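Local structure of superoxide dismutase (Clostridium difficile, 3TJT) at residues D40-N43 with A44-K48; S66-K69 with D70-T73; D16-E19 with P20-K24; Y55-C58 with E59-Q62; T73-R76 with N77-G81. The protein probably protects the cell from oxygen radicals by dismutating superoxide to hydrogen peroxide and dioxygen, as an iron-containing member of the iron/manganese superoxide dismutase family. All coordinates share one frame; numbering follows the deposited sequence.

Contact 1: residues D40-N43 with A44-K48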
loop_
_atom_site.group_PDB
_atom_site.type_symbol
_atom_site.label_atom_id
_atom_site.label_comp_id
_atom_site.label_asym_id
_atom_site.label_seq_id
_atom_site.Cartn_x
_atom_site.Cartn_y
_atom_site.Cartn_z
ATOM N N ASP A 40 13.121 5.992 13.205
ATOM C CA ASP A 40 14.012 5.033 13.856
ATOM C C ASP A 40 14.824 4.237 12.829
ATOM O O ASP A 40 16.024 4.011 13.008
ATOM C CB ASP A 40 13.227 4.055 14.742
ATOM C CG ASP A 40 12.619 4.719 15.979
ATOM O OD1 ASP A 40 12.983 5.867 16.298
ATOM O OD2 ASP A 40 11.768 4.073 16.636
ATOM N N LYS A 41 14.170 3.806 11.752
ATOM C CA LYS A 41 14.850 2.990 10.747
ATOM C C LYS A 41 15.876 3.818 9.974
ATOM O O LYS A 41 16.969 3.335 9.644
ATOM C CB LYS A 41 13.843 2.335 9.797
ATOM C CG LYS A 41 13.011 1.238 10.457
ATOM C CD LYS A 41 11.887 0.777 9.535
ATOM C CE LYS A 41 11.058 -0.319 10.177
ATOM N NZ LYS A 41 11.896 -1.525 10.419
ATOM N N LEU A 42 15.522 5.065 9.684
ATOM C CA LEU A 42 16.468 5.987 9.048
ATOM C C LEU A 42 17.714 6.162 9.913
ATOM O O LEU A 42 18.844 6.007 9.437
ATOM C CB LEU A 42 15.814 7.350 8.783
ATOM C CG LEU A 42 16.745 8.400 8.165
ATOM C CD1 LEU A 42 17.281 7.929 6.814
ATOM C CD2 LEU A 42 16.034 9.736 8.026
ATOM N N ASN A 43 17.517 6.487 11.185
ATOM C CA ASN A 43 18.656 6.667 12.083
ATOM C C ASN A 43 19.531 5.424 12.148
ATOM O O ASN A 43 20.754 5.520 12.161
ATOM C CB ASN A 43 18.201 7.069 13.490
ATOM C CG ASN A 43 17.725 8.507 13.561
ATOM O OD1 ASN A 43 16.824 8.839 14.341
ATOM N ND2 ASN A 43 18.323 9.370 12.748
ATOM N N ALA A 44 18.896 4.254 12.177
ATOM C CA ALA A 44 19.630 2.990 12.231
ATOM C C ALA A 44 20.522 2.802 11.005
ATOM O O ALA A 44 21.679 2.390 11.122
ATOM C CB ALA A 44 18.656 1.814 12.368
ATOM N N ALA A 45 19.976 3.106 9.831
ATOM C CA ALA A 45 20.693 2.949 8.566
ATOM C C ALA A 45 21.886 3.891 8.440
ATOM O O ALA A 45 22.859 3.584 7.751
ATOM C CB ALA A 45 19.743 3.155 7.394
ATOM N N LEU A 46 21.814 5.040 9.100
ATOM C CA LEU A 46 22.880 6.033 8.977
ATOM C C LEU A 46 24.006 5.868 10.004
ATOM O O LEU A 46 25.007 6.588 9.953
ATOM C CB LEU A 46 22.310 7.453 9.033
ATOM C CG LEU A 46 21.258 7.807 7.968
ATOM C CD1 LEU A 46 20.836 9.264 8.104
ATOM C CD2 LEU A 46 21.764 7.524 6.553
ATOM N N GLU A 47 23.855 4.920 10.925
ATOM C CA GLU A 47 24.890 4.675 11.923
ATOM C C GLU A 47 26.228 4.360 11.255
ATOM O O GLU A 47 27.287 4.704 11.770
ATOM C CB GLU A 47 24.481 3.540 12.867
ATOM C CG GLU A 47 23.337 3.914 13.796
ATOM C CD GLU A 47 22.856 2.747 14.645
ATOM O OE1 GLU A 47 23.564 1.718 14.719
ATOM O OE2 GLU A 47 21.762 2.861 15.238
ATOM N N LYS A 48 26.155 3.723 10.095
ATOM C CA LYS A 48 27.333 3.332 9.322
ATOM C C LYS A 48 28.002 4.535 8.654
ATOM O O LYS A 48 29.198 4.508 8.342
ATOM C CB LYS A 48 26.902 2.323 8.256
ATOM C CG LYS A 48 28.022 1.784 7.388
ATOM C CD LYS A 48 27.490 0.737 6.423
ATOM C CE LYS A 48 28.610 0.139 5.595
ATOM N NZ LYS A 48 28.099 -0.929 4.700
#

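Contact 2: residues S66-K69 with D70-T73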
loop_
_atom_site.group_PDB
_atom_site.type_symbol
_atom_site.label_atom_id
_atom_site.label_comp_id
_atom_site.label_asym_id
_atom_site.label_seq_id
_atom_site.Cartn_x
_atom_site.Cartn_y
_atom_site.Cartn_z
ATOM N N SER A 66 22.929 9.259 -5.488
ATOM C CA SER A 66 24.367 9.419 -5.245
ATOM C C SER A 66 24.813 9.016 -3.832
ATOM O O SER A 66 25.998 9.088 -3.502
ATOM C CB SER A 66 24.839 10.842 -5.588
ATOM O OG SER A 66 24.193 11.818 -4.787
ATOM N N LEU A 67 23.869 8.595 -2.993
ATOM C CA LEU A 67 24.214 8.066 -1.687
ATOM C C LEU A 67 24.961 6.752 -1.874
ATOM O O LEU A 67 24.883 6.147 -2.942
ATOM C CB LEU A 67 22.944 7.797 -0.871
ATOM C CG LEU A 67 22.135 9.019 -0.446
ATOM C CD1 LEU A 67 20.808 8.569 0.157
ATOM C CD2 LEU A 67 22.931 9.839 0.551
ATOM N N PRO A 68 25.678 6.304 -0.839
ATOM C CA PRO A 68 26.312 4.981 -0.930
ATOM C C PRO A 68 25.280 3.902 -1.286
ATOM O O PRO A 68 24.164 3.903 -0.762
ATOM C CB PRO A 68 26.875 4.766 0.472
ATOM C CG PRO A 68 27.116 6.152 0.989
ATOM C CD PRO A 68 26.012 6.997 0.418
ATOM N N LYS A 69 25.661 2.999 -2.183
ATOM C CA LYS A 69 24.731 2.037 -2.768
ATOM C C LYS A 69 23.978 1.211 -1.732
ATOM O O LYS A 69 22.811 0.875 -1.936
ATOM C CB LYS A 69 25.471 1.091 -3.725
ATOM C CG LYS A 69 26.066 1.783 -4.948
ATOM C CD LYS A 69 24.968 2.380 -5.811
ATOM C CE LYS A 69 25.530 3.213 -6.955
ATOM N NZ LYS A 69 24.476 4.089 -7.550
ATOM N N ASP A 70 24.636 0.887 -0.626
ATOM C CA ASP A 70 24.065 -0.072 0.317
ATOM C C ASP A 70 22.916 0.496 1.157
ATOM O O ASP A 70 22.153 -0.260 1.755
ATOM C CB ASP A 70 25.147 -0.670 1.227
ATOM C CG ASP A 70 25.795 0.364 2.130
ATOM O OD1 ASP A 70 26.222 1.425 1.624
ATOM O OD2 ASP A 70 25.900 0.107 3.346
ATOM N N ILE A 71 22.776 1.817 1.190
ATOM C CA ILE A 71 21.690 2.424 1.956
ATOM C C ILE A 71 20.696 3.223 1.109
ATOM O O ILE A 71 19.741 3.779 1.643
ATOM C CB ILE A 71 22.219 3.351 3.067
ATOM C CG1 ILE A 71 23.021 4.509 2.455
ATOM C CG2 ILE A 71 23.030 2.560 4.074
ATOM C CD1 ILE A 71 23.337 5.654 3.441
ATOM N N ALA A 72 20.909 3.282 -0.199
ATOM C CA ALA A 72 20.088 4.142 -1.044
ATOM C C ALA A 72 18.594 3.848 -0.912
ATOM O O ALA A 72 17.778 4.760 -0.766
ATOM C CB ALA A 72 20.523 4.040 -2.498
ATOM N N THR A 73 18.234 2.573 -0.972
ATOM C CA THR A 73 16.824 2.202 -0.913
ATOM C C THR A 73 16.234 2.439 0.473
ATOM O O THR A 73 15.127 2.964 0.601
ATOM C CB THR A 73 16.616 0.734 -1.342
ATOM O OG1 THR A 73 16.923 0.614 -2.734
ATOM C CG2 THR A 73 15.174 0.306 -1.123
HETATM O O HOH W 1 20.177 0.255 -1.183
#

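Contact 3: residues D16-E19 with P20-K24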
loop_
_atom_site.group_PDB
_atom_site.type_symbol
_atom_site.label_atom_id
_atom_site.label_comp_id
_atom_site.label_asym_id
_atom_site.label_seq_id
_atom_site.Cartn_x
_atom_site.Cartn_y
_atom_site.Cartn_z
ATOM N N ASP A 16 -6.837 14.493 19.273
ATOM C CA ASP A 16 -8.241 14.491 18.879
ATOM C C ASP A 16 -8.677 15.790 18.185
ATOM O O ASP A 16 -9.865 16.015 17.951
ATOM C CB ASP A 16 -9.149 14.190 20.091
ATOM C CG ASP A 16 -9.106 15.289 21.152
ATOM O OD1 ASP A 16 -8.313 16.243 21.010
ATOM O OD2 ASP A 16 -9.875 15.200 22.133
ATOM N N ALA A 17 -7.713 16.639 17.841
ATOM C CA ALA A 17 -8.024 17.969 17.314
ATOM C C ALA A 17 -8.664 17.937 15.927
ATOM O O ALA A 17 -9.353 18.880 15.532
ATOM C CB ALA A 17 -6.766 18.851 17.307
ATOM N N LEU A 18 -8.455 16.844 15.195
ATOM C CA LEU A 18 -8.963 16.739 13.834
ATOM C C LEU A 18 -10.262 15.932 13.727
ATOM O O LEU A 18 -10.759 15.682 12.630
ATOM C CB LEU A 18 -7.882 16.134 12.920
ATOM C CG LEU A 18 -6.534 16.856 12.968
ATOM C CD1 LEU A 18 -5.561 16.241 11.939
ATOM C CD2 LEU A 18 -6.708 18.366 12.718
ATOM N N GLU A 19 -10.818 15.537 14.867
ATOM C CA GLU A 19 -12.146 14.930 14.889
ATOM C C GLU A 19 -13.193 15.960 14.446
ATOM O O GLU A 19 -13.066 17.145 14.747
ATOM C CB GLU A 19 -12.465 14.423 16.303
ATOM C CG GLU A 19 -11.421 13.464 16.881
ATOM C CD GLU A 19 -11.906 12.032 16.903
ATOM O OE1 GLU A 19 -12.811 11.724 16.100
ATOM O OE2 GLU A 19 -11.390 11.215 17.706
ATOM N N PRO A 20 -14.249 15.514 13.753
ATOM C CA PRO A 20 -14.544 14.111 13.455
ATOM C C PRO A 20 -14.042 13.698 12.081
ATOM O O PRO A 20 -14.546 12.727 11.536
ATOM C CB PRO A 20 -16.066 14.106 13.432
ATOM C CG PRO A 20 -16.380 15.423 12.799
ATOM C CD PRO A 20 -15.364 16.391 13.354
ATOM N N TYR A 21 -13.078 14.420 11.522
ATOM C CA TYR A 21 -12.613 14.114 10.170
ATOM C C TYR A 21 -11.560 13.014 10.148
ATOM O O TYR A 21 -11.532 12.178 9.235
ATOM C CB TYR A 21 -12.089 15.384 9.506
ATOM C CG TYR A 21 -13.077 16.520 9.631
ATOM C CD1 TYR A 21 -14.284 16.482 8.951
ATOM C CD2 TYR A 21 -12.811 17.610 10.450
ATOM C CE1 TYR A 21 -15.198 17.508 9.065
ATOM C CE2 TYR A 21 -13.723 18.645 10.573
ATOM C CZ TYR A 21 -14.912 18.585 9.876
ATOM O OH TYR A 21 -15.829 19.606 9.988
ATOM N N ILE A 22 -10.684 13.036 11.145
ATOM C CA ILE A 22 -9.715 11.971 11.362
ATOM C C ILE A 22 -9.765 11.591 12.831
ATOM O O ILE A 22 -9.651 12.449 13.700
ATOM C CB ILE A 22 -8.288 12.410 10.980
ATOM C CG1 ILE A 22 -8.265 12.853 9.515
ATOM C CG2 ILE A 22 -7.290 11.273 11.232
ATOM C CD1 ILE A 22 -6.905 13.382 9.051
ATOM N N ASP A 23 -9.930 10.304 13.106
ATOM C CA ASP A 23 -10.076 9.834 14.483
ATOM C C ASP A 23 -8.799 9.917 15.316
ATOM O O ASP A 23 -7.682 9.762 14.811
ATOM C CB ASP A 23 -10.588 8.396 14.481
ATOM C CG ASP A 23 -9.758 7.507 13.592
ATOM O OD1 ASP A 23 -9.706 7.788 12.374
ATOM O OD2 ASP A 23 -9.153 6.551 14.113
ATOM N N LYS A 24 -8.976 10.140 16.615
ATOM C CA LYS A 24 -7.865 10.227 17.554
ATOM C C LYS A 24 -7.002 8.965 17.573
ATOM O O LYS A 24 -5.784 9.037 17.697
ATOM C CB LYS A 24 -8.407 10.497 18.969
ATOM C CG LYS A 24 -7.340 10.528 20.047
ATOM C CD LYS A 24 -7.948 10.648 21.455
ATOM C CE LYS A 24 -6.854 10.806 22.509
ATOM N NZ LYS A 24 -7.409 10.981 23.889
HETATM O O HOH W 2 -8.073 13.998 15.558
#

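Contact 4: residues Y55-C58 with E59-Q62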
loop_
_atom_site.group_PDB
_atom_site.type_symbol
_atom_site.label_atom_id
_atom_site.label_comp_id
_atom_site.label_asym_id
_atom_site.label_seq_id
_atom_site.Cartn_x
_atom_site.Cartn_y
_atom_site.Cartn_z
ATOM N N TYR A 55 23.080 15.917 6.920
ATOM C CA TYR A 55 22.220 16.267 5.799
ATOM C C TYR A 55 20.828 16.561 6.355
ATOM O O TYR A 55 20.423 15.986 7.364
ATOM C CB TYR A 55 22.083 15.100 4.818
ATOM C CG TYR A 55 23.243 14.819 3.876
ATOM C CD1 TYR A 55 24.566 15.035 4.253
ATOM C CD2 TYR A 55 23.002 14.291 2.614
ATOM C CE1 TYR A 55 25.618 14.738 3.375
ATOM C CE2 TYR A 55 24.035 13.992 1.743
ATOM C CZ TYR A 55 25.335 14.220 2.123
ATOM O OH TYR A 55 26.345 13.914 1.228
ATOM N N SER A 56 20.090 17.437 5.686
ATOM C CA SER A 56 18.669 17.592 5.982
ATOM C C SER A 56 17.911 16.445 5.305
ATOM O O SER A 56 18.456 15.782 4.421
ATOM C CB SER A 56 18.162 18.919 5.440
ATOM O OG SER A 56 18.211 18.930 4.025
ATOM N N LEU A 57 16.665 16.211 5.708
ATOM C CA LEU A 57 15.855 15.195 5.038
ATOM C C LEU A 57 15.725 15.534 3.553
ATOM O O LEU A 57 15.779 14.646 2.695
ATOM C CB LEU A 57 14.461 15.069 5.682
ATOM C CG LEU A 57 14.364 14.465 7.087
ATOM C CD1 LEU A 57 12.926 14.557 7.627
ATOM C CD2 LEU A 57 14.833 13.016 7.096
ATOM N N CYS A 58 15.556 16.819 3.246
ATOM C CA CYS A 58 15.447 17.237 1.858
ATOM C C CYS A 58 16.704 16.896 1.069
ATOM O O CYS A 58 16.613 16.419 -0.061
ATOM C CB CYS A 58 15.135 18.730 1.740
ATOM S SG CYS A 58 13.356 19.080 1.812
ATOM N N GLU A 59 17.867 17.135 1.665
ATOM C CA GLU A 59 19.124 16.807 0.997
ATOM C C GLU A 59 19.242 15.308 0.731
ATOM O O GLU A 59 19.688 14.889 -0.341
ATOM C CB GLU A 59 20.320 17.311 1.809
ATOM C CG GLU A 59 20.482 18.820 1.703
ATOM C CD GLU A 59 21.526 19.382 2.654
ATOM O OE1 GLU A 59 21.757 18.799 3.731
ATOM O OE2 GLU A 59 22.108 20.435 2.317
ATOM N N LEU A 60 18.847 14.501 1.706
ATOM C CA LEU A 60 18.812 13.056 1.495
ATOM C C LEU A 60 17.904 12.704 0.313
ATOM O O LEU A 60 18.293 11.943 -0.582
ATOM C CB LEU A 60 18.367 12.330 2.767
ATOM C CG LEU A 60 19.347 12.337 3.947
ATOM C CD1 LEU A 60 18.697 11.747 5.192
ATOM C CD2 LEU A 60 20.631 11.574 3.625
ATOM N N LEU A 61 16.706 13.273 0.291
ATOM C CA LEU A 61 15.755 12.969 -0.771
ATOM C C LEU A 61 16.193 13.484 -2.142
ATOM O O LEU A 61 15.786 12.948 -3.167
ATOM C CB LEU A 61 14.366 13.502 -0.413
ATOM C CG LEU A 61 13.757 12.813 0.811
ATOM C CD1 LEU A 61 12.403 13.425 1.125
ATOM C CD2 LEU A 61 13.631 11.312 0.561
ATOM N N GLN A 62 17.016 14.533 -2.155
ATOM C CA GLN A 62 17.487 15.119 -3.405
ATOM C C GLN A 62 18.713 14.405 -3.962
ATOM O O GLN A 62 19.142 14.693 -5.082
ATOM C CB GLN A 62 17.841 16.604 -3.201
ATOM C CG GLN A 62 16.635 17.510 -3.027
ATOM C CD GLN A 62 17.006 18.895 -2.503
ATOM O OE1 GLN A 62 18.010 19.072 -1.796
ATOM N NE2 GLN A 62 16.185 19.878 -2.831
#

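Contact 5: residues T73-R76 with N77-G81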
loop_
_atom_site.group_PDB
_atom_site.type_symbol
_atom_site.label_atom_id
_atom_site.label_comp_id
_atom_site.label_asym_id
_atom_site.label_seq_id
_atom_site.Cartn_x
_atom_site.Cartn_y
_atom_site.Cartn_z
ATOM N N THR A 73 18.234 2.573 -0.972
ATOM C CA THR A 73 16.824 2.202 -0.913
ATOM C C THR A 73 16.234 2.439 0.473
ATOM O O THR A 73 15.127 2.964 0.601
ATOM C CB THR A 73 16.616 0.734 -1.342
ATOM O OG1 THR A 73 16.923 0.614 -2.734
ATOM C CG2 THR A 73 15.174 0.306 -1.123
ATOM N N THR A 74 16.967 2.073 1.513
ATOM C CA THR A 74 16.443 2.244 2.861
ATOM C C THR A 74 16.285 3.728 3.177
ATOM O O THR A 74 15.346 4.120 3.864
ATOM C CB THR A 74 17.304 1.538 3.937
ATOM O OG1 THR A 74 16.695 1.706 5.223
ATOM C CG2 THR A 74 18.693 2.116 3.975
ATOM N N VAL A 75 17.185 4.560 2.659
ATOM C CA VAL A 75 17.023 6.001 2.851
ATOM C C VAL A 75 15.833 6.543 2.058
ATOM O O VAL A 75 15.063 7.350 2.570
ATOM C CB VAL A 75 18.311 6.787 2.536
ATOM C CG1 VAL A 75 18.033 8.289 2.589
ATOM C CG2 VAL A 75 19.411 6.411 3.530
ATOM N N ARG A 76 15.670 6.098 0.816
ATOM C CA ARG A 76 14.518 6.497 0.017
ATOM C C ARG A 76 13.226 6.228 0.793
ATOM O O ARG A 76 12.362 7.094 0.931
ATOM C CB ARG A 76 14.509 5.711 -1.298
ATOM C CG ARG A 76 13.262 5.864 -2.142
ATOM C CD ARG A 76 13.420 4.982 -3.396
ATOM N NE ARG A 76 12.275 5.034 -4.297
ATOM C CZ ARG A 76 12.246 4.422 -5.480
ATOM N NH1 ARG A 76 13.303 3.726 -5.890
ATOM N NH2 ARG A 76 11.174 4.508 -6.256
ATOM N N ASN A 77 13.102 5.023 1.324
ATOM C CA ASN A 77 11.861 4.657 2.004
ATOM C C ASN A 77 11.664 5.360 3.344
ATOM O O ASN A 77 10.563 5.817 3.649
ATOM C CB ASN A 77 11.790 3.143 2.200
ATOM C CG ASN A 77 11.647 2.398 0.889
ATOM O OD1 ASN A 77 11.186 2.958 -0.108
ATOM N ND2 ASN A 77 12.032 1.116 0.889
ATOM N N ASN A 78 12.726 5.454 4.136
ATOM C CA ASN A 78 12.577 5.922 5.510
ATOM C C ASN A 78 12.756 7.431 5.669
ATOM O O ASN A 78 12.032 8.058 6.436
ATOM C CB ASN A 78 13.475 5.113 6.443
ATOM C CG ASN A 78 13.051 3.652 6.510
ATOM O OD1 ASN A 78 13.728 2.754 5.987
ATOM N ND2 ASN A 78 11.902 3.418 7.109
ATOM N N ALA A 79 13.699 8.024 4.938
ATOM C CA ALA A 79 13.738 9.488 4.866
ATOM C C ALA A 79 12.465 9.971 4.188
ATOM O O ALA A 79 11.918 11.005 4.548
ATOM C CB ALA A 79 14.980 9.990 4.108
ATOM N N GLY A 80 11.994 9.216 3.198
ATOM C CA GLY A 80 10.726 9.533 2.567
ATOM C C GLY A 80 9.606 9.552 3.596
ATOM O O GLY A 80 8.834 10.517 3.680
ATOM N N GLY A 81 9.516 8.480 4.377
ATOM C CA GLY A 81 8.469 8.360 5.382
ATOM C C GLY A 81 8.556 9.478 6.405
ATOM O O GLY A 81 7.546 10.083 6.769
#

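Contact 1: residues D40-N43 with A44-K48
Leu-46 reaches back over Leu-42, one turn earlier, in the late turns of helix 24-46, a long helix of the alpha-hairpin domain of iron/manganese superoxide dismutases. At the base of the Leu-46 side chain, CB lies near the carbonyls of both Leu-42 and Asn-43. With CG anti to its own carbonyl carbon (chi1 -58°), the chain runs back along the helix, and CG rests 3.4 Å from Leu-42 O. Of the two methyls, CD1 meets Leu-42 CD1 at 4.0 Å, whereas CD2 turns to Ile-71 in the lead-in to helix 72-90. Phe-6 touches both leucines, and Val-75 packs on Leu-46, so the pair is buried.

The backbone beneath is helical. Ala-44 N donates to Asp-40 O at 3.0 Å and Ala-45 N to Lys-41 O at 3.0 Å. Leu-46 N bonds to Leu-42 O at 3.1 Å, less straight (137° at the hydrogen), and also makes a weak bond to Asn-43 O. Asn-43 O has a further donor, the hydroxyl of Tyr-53. On the outer side Ala-44 CB sits over the carbonyls of Asp-40 and Lys-41, and the extended Glu-47 side chain starts out over the preceding turn, its CG 3.5 Å from Asn-43 O.

Contact 2: residues S66-K69 with D70-T73
Pro-68 and Ile-71 hold this turn together by one backbone bond and by their side chains. Ile-71 N donates to Pro-68 O at 3.2 Å, nearly straight at the hydrogen (160°), but the donor stands well above the carbonyl plane (43° out of it). Ile-71 places CG1 between its backbone N and carbonyl carbon (chi1 62°), which brings that carbon to 3.5 Å from the same Pro-68 O; farther along, Ile-71 CD1 approaches Pro-68 CD at 4.3 Å. At the proline's CB, Asp-70 folds its carboxylate back over the turn, with Asp-70 OD1 3.6 Å from Pro-68 CB. Ala-72 CB lies near the carbonyls of Pro-68 and Lys-69.

A water spans the next step of the chain: it donates to Lys-69 O at 2.8 Å and accepts from Thr-73 N at 3.0 Å, joining a carbonyl and an amide four residues apart without a direct bond between them.

In the second shell, the Asp-70 carboxylate is held at both oxygens. Asp-70 OD1 is hydrogen-bonded to the Tyr-49 hydroxyl, and Asp-70 OD2 takes a salt bridge from Lys-48 NZ; together they probably restrain the rotation of the group. Tyr-49 also packs on Pro-68 and Ile-71, and Leu-52 covers Ile-71 further. The arrangement, near the surface and away from the iron, is a turn with type I backbone angles at Lys-69 and Asp-70, closed by the Ile-71 N to Pro-68 O bond and leading into helix 72-90.

Contact 3: residues D16-E19 with P20-K24
Glu-19 doubles back on the chain that follows it, and its carboxylate meets the first turn of helix 24-46. CG stands anti to the carbonyl carbon (chi1 -55°), but the chain then bends by rotation about CB-CG (chi2 -106°, away from the staggered positions). The bend carries Glu-19 OE2 to 2.9 Å from Lys-24 N, which meets it from above the carboxylate plane, while OE1 passes over Asp-23 CA. Between the two residues the peptide before Pro-20 is cis, reversing the chain sharply; the proline's CD covers one face of the Tyr-21 ring near its rim.

Leu-18 supplies the backbone anchor. Leu-18 O accepts from Tyr-21 N at 2.9 Å, in the carbonyl plane and on a lone pair, and from Ile-22 N at 3.0 Å, well above that plane. A water accepts from Leu-18 N and donates to Ile-22 O, bridging the two residues, and CB of Leu-18 faces CB of Ile-22 at 4.2 Å, both side chains touching Met-27. Asp-16 opens a type I turn that ends at Glu-19. Asp-16 CB packs on CB of the extended Lys-24 at 3.9 Å, though Asp-16 OD2 and Lys-24 NZ remain 5.2 Å apart.

Asp-23 is the N-cap of the helix: its side chain caps a backbone N in the first turn, and OD2 is also hydrogen-bonded to Thr-26 OG1. Two carboxylates, those of Glu-19 and Asp-23, thus serve amides at one helix start, where the positive end of the helix dipole would probably favour their negative charge.

Contact 4: residues Y55-C58 with E59-Q62
Tyr-55, just before helix 57-62, meets Leu-60, their side chains crossing at about a right angle. Ring atom CD2 of Tyr-55 lies 3.7 Å from Leu-60 CD2, and Tyr-55 CB touches Leu-60 CG. The inner side is equally close at Leu-61, whose CG lies 3.3 Å from Leu-57 O; Leu-61 is buried, covered by Tyr-83 and Val-156. Leu-57 CD2 and Leu-60 CD1 approach more loosely, at 4.5 Å, with Phe-6 against both leucines. Beneath them, Leu-60 N donates to Ser-56 O and Leu-61 N to Leu-57 O, the second at 2.9 Å.

The start of the helix is a capping box. Ser-56, the N-cap, has OG between its backbone N and carbonyl carbon (chi1 66°), where it accepts from Glu-59 N at 3.0 Å. In return the extended Glu-59 side chain brings OE1 to Ser-56 N at 2.9 Å; this bond is nearly straight at the hydrogen and meets Glu-59 OE1 on the anti side, tilted 27° from the carboxylate plane. Each residue thus takes up the other's amide, and Glu-59 CG is drawn to 3.2 Å from Ser-56 OG. The carboxylate plane stands steeply to the Tyr-55 ring.

Away from Leu-60 and Leu-61 lies the solvent side. Gln-62 is exposed; its backbone N makes a short but bent bond to Cys-58 O (2.8 Å, 134° at the hydrogen), and the side chain extends back over that carbonyl with CG close to the oxygen, and Val-156 touches the side chain. Cys-58, only partly covered, leans on Tyr-83 of helix 72-90.

Contact 5: residues T73-R76 with N77-G81
Val-75 CG1 stands anti to its own amide nitrogen (chi1 173°), and this points the methyl down the helix to meet Ala-79 CB at 3.8 Å. On another flank, Thr-73 and Asn-77 lie side by side and point the same way: Asn-77 has CG anti to its carbonyl carbon (chi1 -68°), which leans the amide back over the previous turn, with CG 3.5 Å from Thr-73 O and ND2 3.8 Å from the Thr-73 methyl CG2.

These pairs ride on backbone bonds one turn apart. Asn-77 N reaches Thr-73 O at 3.0 Å, Asn-78 N reaches Thr-74 O, and Ala-79 N reaches Val-75 O at 2.8 Å. The last is more bent (137° at the hydrogen), with Ala-79 CB only 3.1 Å from Val-75 O. The next bond, from Gly-80 N to Arg-76 O, is bent and weak, and Gly-80 CA lies 3.4 Å from Arg-76 O in a bent C-H...O contact. Arg-76 extends outward and pairs its NE with Asp-153. Gly-81 O is hydrogen-bonded to ND1 of the iron ligand His-85, a second-shell bond that probably helps to orient the imidazole.

The stretch belongs to helix 72-90, which packs against two others. Thr-74, Val-75 and Asn-78 face helix 24-46, Val-75 and Ala-79 face helix 57-62, and Asn-77 packs on Phe-129 of the second subunit.

In the fold
Contact 3 comes first in the chain, closing the loop that leads into helix 24-46; contact 1 lies at the other end of that helix, their centres about 32 Å apart. Contact 4 then forms helix 57-62, contact 2 closes the turn after it, and contact 5 continues along helix 72-90, sharing Thr-73 with contact 2. All five are local and in series: none nests or crosses. In space contacts 1, 2, 4 and 5 gather into one cluster, where Leu-42 meets Leu-57, Leu-61 meets Gly-80 and Leu-67 meets both Leu-60 and Val-75. They tie three helices of the alpha-hairpin region together, with contact 3 remote.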